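Local coordinates for choline dehydrogenase and related flavoproteins (Aspergillus oryzae, PDB 3Q9T), which is a formate oxidase of the glucose-methanol-choline oxidoreductase family that carries 8-formyl-FAD at its catalytic site, at residues H307-G321 with T413-P426. Residues are numbered along the deposited sequence; the frame is centred on the assembly and turned at random.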
# COMPACT_ATOMS: atom_id res chain seq x y z
N HIS A 307 0.64 -7.85 16.59
CA HIS A 307 0.96 -9.16 16.04
C HIS A 307 0.73 -9.16 14.53
O HIS A 307 -0.37 -8.84 14.09
CB HIS A 307 0.03 -10.22 16.61
CG HIS A 307 0.25 -10.54 18.06
ND1 HIS A 307 -0.80 -10.75 18.93
CD2 HIS A 307 1.38 -10.70 18.78
CE1 HIS A 307 -0.32 -11.03 20.13
NE2 HIS A 307 1.00 -11.01 20.07
N PRO A 308 1.74 -9.57 13.74
CA PRO A 308 1.45 -9.70 12.30
C PRO A 308 0.74 -11.03 12.08
O PRO A 308 0.98 -11.96 12.85
CB PRO A 308 2.84 -9.73 11.67
CG PRO A 308 3.69 -10.40 12.72
CD PRO A 308 3.08 -10.10 14.07
N GLY A 309 -0.15 -11.09 11.10
CA GLY A 309 -0.88 -12.31 10.81
C GLY A 309 -0.80 -12.54 9.31
O GLY A 309 -0.92 -11.59 8.55
N VAL A 310 -0.53 -13.78 8.90
CA VAL A 310 -0.76 -14.16 7.51
C VAL A 310 -1.88 -15.20 7.43
O VAL A 310 -1.64 -16.39 7.64
CB VAL A 310 0.52 -14.66 6.80
CG1 VAL A 310 0.18 -15.21 5.41
CG2 VAL A 310 1.54 -13.54 6.71
N PRO A 311 -3.11 -14.76 7.17
CA PRO A 311 -4.17 -15.75 7.03
C PRO A 311 -4.12 -16.41 5.66
O PRO A 311 -3.59 -15.84 4.71
CB PRO A 311 -5.45 -14.91 7.13
CG PRO A 311 -5.02 -13.52 7.55
CD PRO A 311 -3.61 -13.38 7.09
N PHE A 312 -4.68 -17.61 5.57
CA PHE A 312 -4.82 -18.28 4.29
C PHE A 312 -6.09 -19.13 4.27
O PHE A 312 -6.51 -19.66 5.31
CB PHE A 312 -3.57 -19.10 3.96
CG PHE A 312 -3.38 -20.32 4.82
CD1 PHE A 312 -4.05 -21.49 4.54
CD2 PHE A 312 -2.50 -20.29 5.90
CE1 PHE A 312 -3.86 -22.63 5.33
CE2 PHE A 312 -2.30 -21.42 6.69
CZ PHE A 312 -2.99 -22.60 6.39
N VAL A 313 -6.70 -19.22 3.10
CA VAL A 313 -7.96 -19.96 2.96
C VAL A 313 -7.80 -21.29 2.20
O VAL A 313 -7.15 -21.35 1.16
CB VAL A 313 -9.01 -19.12 2.22
CG1 VAL A 313 -10.22 -19.98 1.82
CG2 VAL A 313 -9.44 -17.91 3.07
N LEU A 314 -8.40 -22.35 2.74
CA LEU A 314 -8.55 -23.59 2.00
C LEU A 314 -10.01 -23.84 1.66
O LEU A 314 -10.89 -23.67 2.50
CB LEU A 314 -8.03 -24.77 2.82
CG LEU A 314 -6.58 -24.69 3.29
CD1 LEU A 314 -6.22 -25.98 4.04
CD2 LEU A 314 -5.69 -24.46 2.08
N ARG A 315 -10.27 -24.27 0.43
CA ARG A 315 -11.57 -24.81 0.11
C ARG A 315 -11.61 -26.21 0.68
O ARG A 315 -10.67 -26.99 0.57
CB ARG A 315 -11.83 -24.81 -1.39
CG ARG A 315 -13.15 -25.44 -1.77
CD ARG A 315 -13.44 -25.26 -3.24
NE ARG A 315 -14.74 -25.79 -3.62
CZ ARG A 315 -15.65 -25.11 -4.30
NH1 ARG A 315 -15.40 -23.86 -4.67
NH2 ARG A 315 -16.82 -25.67 -4.61
N VAL A 316 -12.72 -26.54 1.31
CA VAL A 316 -12.79 -27.73 2.12
C VAL A 316 -14.05 -28.45 1.65
O VAL A 316 -14.86 -27.83 0.98
CB VAL A 316 -12.81 -27.32 3.60
CG1 VAL A 316 -14.21 -27.37 4.16
CG2 VAL A 316 -11.82 -28.13 4.39
N LYS A 317 -14.18 -29.74 1.94
CA LYS A 317 -15.34 -30.49 1.45
C LYS A 317 -16.68 -29.94 1.95
O LYS A 317 -16.78 -29.43 3.07
CB LYS A 317 -15.23 -31.96 1.84
CG LYS A 317 -14.16 -32.70 1.08
CD LYS A 317 -14.32 -34.21 1.26
CE LYS A 317 -13.20 -34.96 0.55
NZ LYS A 317 -12.70 -34.20 -0.64
N ASP A 318 -17.70 -30.05 1.11
CA ASP A 318 -19.03 -29.58 1.50
C ASP A 318 -19.38 -30.06 2.90
O ASP A 318 -19.20 -31.24 3.22
CB ASP A 318 -20.10 -30.05 0.51
CG ASP A 318 -20.10 -29.25 -0.79
OD1 ASP A 318 -19.34 -28.26 -0.91
OD2 ASP A 318 -20.89 -29.62 -1.69
N GLY A 319 -19.87 -29.15 3.74
CA GLY A 319 -20.31 -29.49 5.08
C GLY A 319 -19.21 -29.42 6.13
O GLY A 319 -19.41 -29.81 7.28
N PHE A 320 -18.05 -28.91 5.75
CA PHE A 320 -16.94 -28.75 6.69
C PHE A 320 -16.55 -27.28 6.89
O PHE A 320 -15.50 -26.96 7.42
CB PHE A 320 -15.76 -29.64 6.31
CG PHE A 320 -16.04 -31.11 6.52
CD1 PHE A 320 -15.74 -31.72 7.73
CD2 PHE A 320 -16.66 -31.85 5.53
CE1 PHE A 320 -16.01 -33.05 7.95
CE2 PHE A 320 -16.95 -33.19 5.73
CZ PHE A 320 -16.62 -33.79 6.94
N GLY A 321 -17.44 -26.40 6.48
CA GLY A 321 -17.33 -24.99 6.81
C GLY A 321 -18.73 -24.42 6.77
O GLY A 321 -19.64 -25.10 6.32
N THR A 413 -18.74 -20.03 -4.47
CA THR A 413 -19.17 -21.39 -4.14
C THR A 413 -18.23 -22.07 -3.14
O THR A 413 -17.12 -21.59 -2.91
CB THR A 413 -19.13 -22.29 -5.38
OG1 THR A 413 -17.76 -22.56 -5.72
CG2 THR A 413 -19.83 -21.63 -6.57
N GLY A 414 -18.66 -23.20 -2.60
CA GLY A 414 -17.79 -24.02 -1.76
C GLY A 414 -17.74 -23.60 -0.30
O GLY A 414 -17.99 -22.45 0.05
N ASP A 415 -17.41 -24.54 0.56
CA ASP A 415 -17.19 -24.21 1.95
C ASP A 415 -15.68 -23.98 2.14
O ASP A 415 -14.86 -24.52 1.40
CB ASP A 415 -17.72 -25.32 2.87
CG ASP A 415 -19.25 -25.39 2.88
OD1 ASP A 415 -19.91 -24.33 2.83
OD2 ASP A 415 -19.80 -26.51 2.96
N HIS A 416 -15.31 -23.16 3.11
CA HIS A 416 -13.90 -22.86 3.30
C HIS A 416 -13.47 -22.92 4.75
O HIS A 416 -14.30 -22.90 5.66
CB HIS A 416 -13.59 -21.49 2.71
CG HIS A 416 -13.92 -21.39 1.26
ND1 HIS A 416 -15.21 -21.23 0.80
CD2 HIS A 416 -13.13 -21.47 0.16
CE1 HIS A 416 -15.20 -21.19 -0.52
NE2 HIS A 416 -13.96 -21.34 -0.94
N LEU A 417 -12.17 -23.03 4.96
CA LEU A 417 -11.56 -22.82 6.26
C LEU A 417 -10.65 -21.60 6.12
O LEU A 417 -9.92 -21.48 5.13
CB LEU A 417 -10.77 -24.05 6.67
CG LEU A 417 -9.71 -23.89 7.78
CD1 LEU A 417 -10.35 -23.69 9.14
CD2 LEU A 417 -8.80 -25.10 7.80
N THR A 418 -10.69 -20.69 7.08
CA THR A 418 -9.73 -19.58 7.10
C THR A 418 -8.78 -19.75 8.28
O THR A 418 -9.19 -19.64 9.43
CB THR A 418 -10.44 -18.21 7.20
OG1 THR A 418 -11.38 -18.05 6.13
CG2 THR A 418 -9.41 -17.07 7.15
N VAL A 419 -7.51 -20.05 7.99
CA VAL A 419 -6.51 -20.24 9.03
C VAL A 419 -5.78 -18.93 9.26
O VAL A 419 -5.14 -18.40 8.36
CB VAL A 419 -5.45 -21.31 8.65
CG1 VAL A 419 -4.38 -21.41 9.72
CG2 VAL A 419 -6.10 -22.65 8.42
N VAL A 420 -5.86 -18.41 10.48
CA VAL A 420 -5.15 -17.19 10.81
C VAL A 420 -3.80 -17.55 11.45
O VAL A 420 -3.75 -18.06 12.57
CB VAL A 420 -5.99 -16.28 11.73
CG1 VAL A 420 -5.29 -14.97 11.95
CG2 VAL A 420 -7.37 -16.03 11.12
N VAL A 421 -2.72 -17.33 10.72
CA VAL A 421 -1.39 -17.61 11.26
C VAL A 421 -0.84 -16.34 11.92
O VAL A 421 -0.37 -15.40 11.26
CB VAL A 421 -0.43 -18.22 10.20
CG1 VAL A 421 0.85 -18.70 10.85
CG2 VAL A 421 -1.11 -19.38 9.52
N ASP A 422 -0.98 -16.31 13.23
CA ASP A 422 -0.69 -15.14 14.04
C ASP A 422 0.66 -15.32 14.75
O ASP A 422 0.78 -16.16 15.64
CB ASP A 422 -1.83 -14.99 15.05
CG ASP A 422 -1.63 -13.84 16.00
OD1 ASP A 422 -0.49 -13.35 16.15
OD2 ASP A 422 -2.64 -13.43 16.62
N LEU A 423 1.67 -14.55 14.35
CA LEU A 423 2.99 -14.61 15.00
C LEU A 423 2.86 -13.84 16.31
O LEU A 423 2.70 -12.61 16.35
CB LEU A 423 4.06 -13.96 14.14
CG LEU A 423 5.55 -14.29 14.20
CD1 LEU A 423 6.34 -13.00 13.98
CD2 LEU A 423 5.98 -14.98 15.50
N VAL A 424 2.90 -14.59 17.40
CA VAL A 424 2.44 -14.09 18.68
C VAL A 424 3.63 -13.54 19.49
O VAL A 424 3.48 -12.68 20.37
CB VAL A 424 1.66 -15.25 19.34
CG1 VAL A 424 2.23 -15.62 20.67
CG2 VAL A 424 0.16 -14.97 19.34
N ARG A 425 4.83 -13.99 19.13
CA ARG A 425 6.08 -13.53 19.75
C ARG A 425 7.06 -13.01 18.69
O ARG A 425 8.11 -13.61 18.48
CB ARG A 425 6.72 -14.68 20.51
CG ARG A 425 5.95 -15.06 21.78
CD ARG A 425 6.54 -14.39 23.00
NE ARG A 425 6.60 -12.94 22.86
CZ ARG A 425 5.63 -12.10 23.23
NH1 ARG A 425 4.50 -12.54 23.77
NH2 ARG A 425 5.79 -10.81 23.05
N PRO A 426 6.72 -11.89 18.02
CA PRO A 426 7.62 -11.37 16.99
C PRO A 426 8.80 -10.69 17.66
O PRO A 426 8.72 -10.41 18.84
CB PRO A 426 6.75 -10.33 16.27
CG PRO A 426 5.84 -9.83 17.36
CD PRO A 426 5.54 -11.01 18.22
O HOH W 1 -16.82 -27.11 -0.52
O HOH W 2 -13.96 -24.56 7.88
O HOH W 3 -21.81 -25.06 4.86
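Thr-413 presents its OG1 in the guanidinium plane of Arg-315, accepting a bond from NH1 at 2.9 Å; the extended arginine chain then lays one face of that group over Gly-414 CA, 3.4 Å from NH2. The Asp-415 carboxylate reaches the type II turn, Lys-317 to Phe-320, that follows strand 308-316. Gly-319 N donates to its OD2 almost end-on to the C-O bond, 2.8 Å away and nearly straight (171°), while OD1 is bound by Asp-324 N and by a water shared with Gly-321 O. Strands 415-423 and 308-316 run antiparallel, and reciprocal backbone hydrogen bonds join Leu-417 with Leu-314 and Val-419 with Phe-312. Phe-312 CG stands between its backbone N and carbonyl carbon (chi1 70°), which carries the ring across to strand 415-423; Val-419 CB lies over one face, toward the rim, 3.8 Å from the centroid, and Val-421 CG2 reaches the edge. At Asp-422, OD1 lies 3.2 Å from His-307 CB. Leu-423 packs CB on Pro-308 CG, and Val-424 CG2 covers a face of the His-307 ring, whose ND1 bonds His-510. Side-chain polar bonds thus hold the turn end, whereas burying Asp-422 OD1 without a polar partner probably carries a desolvation cost.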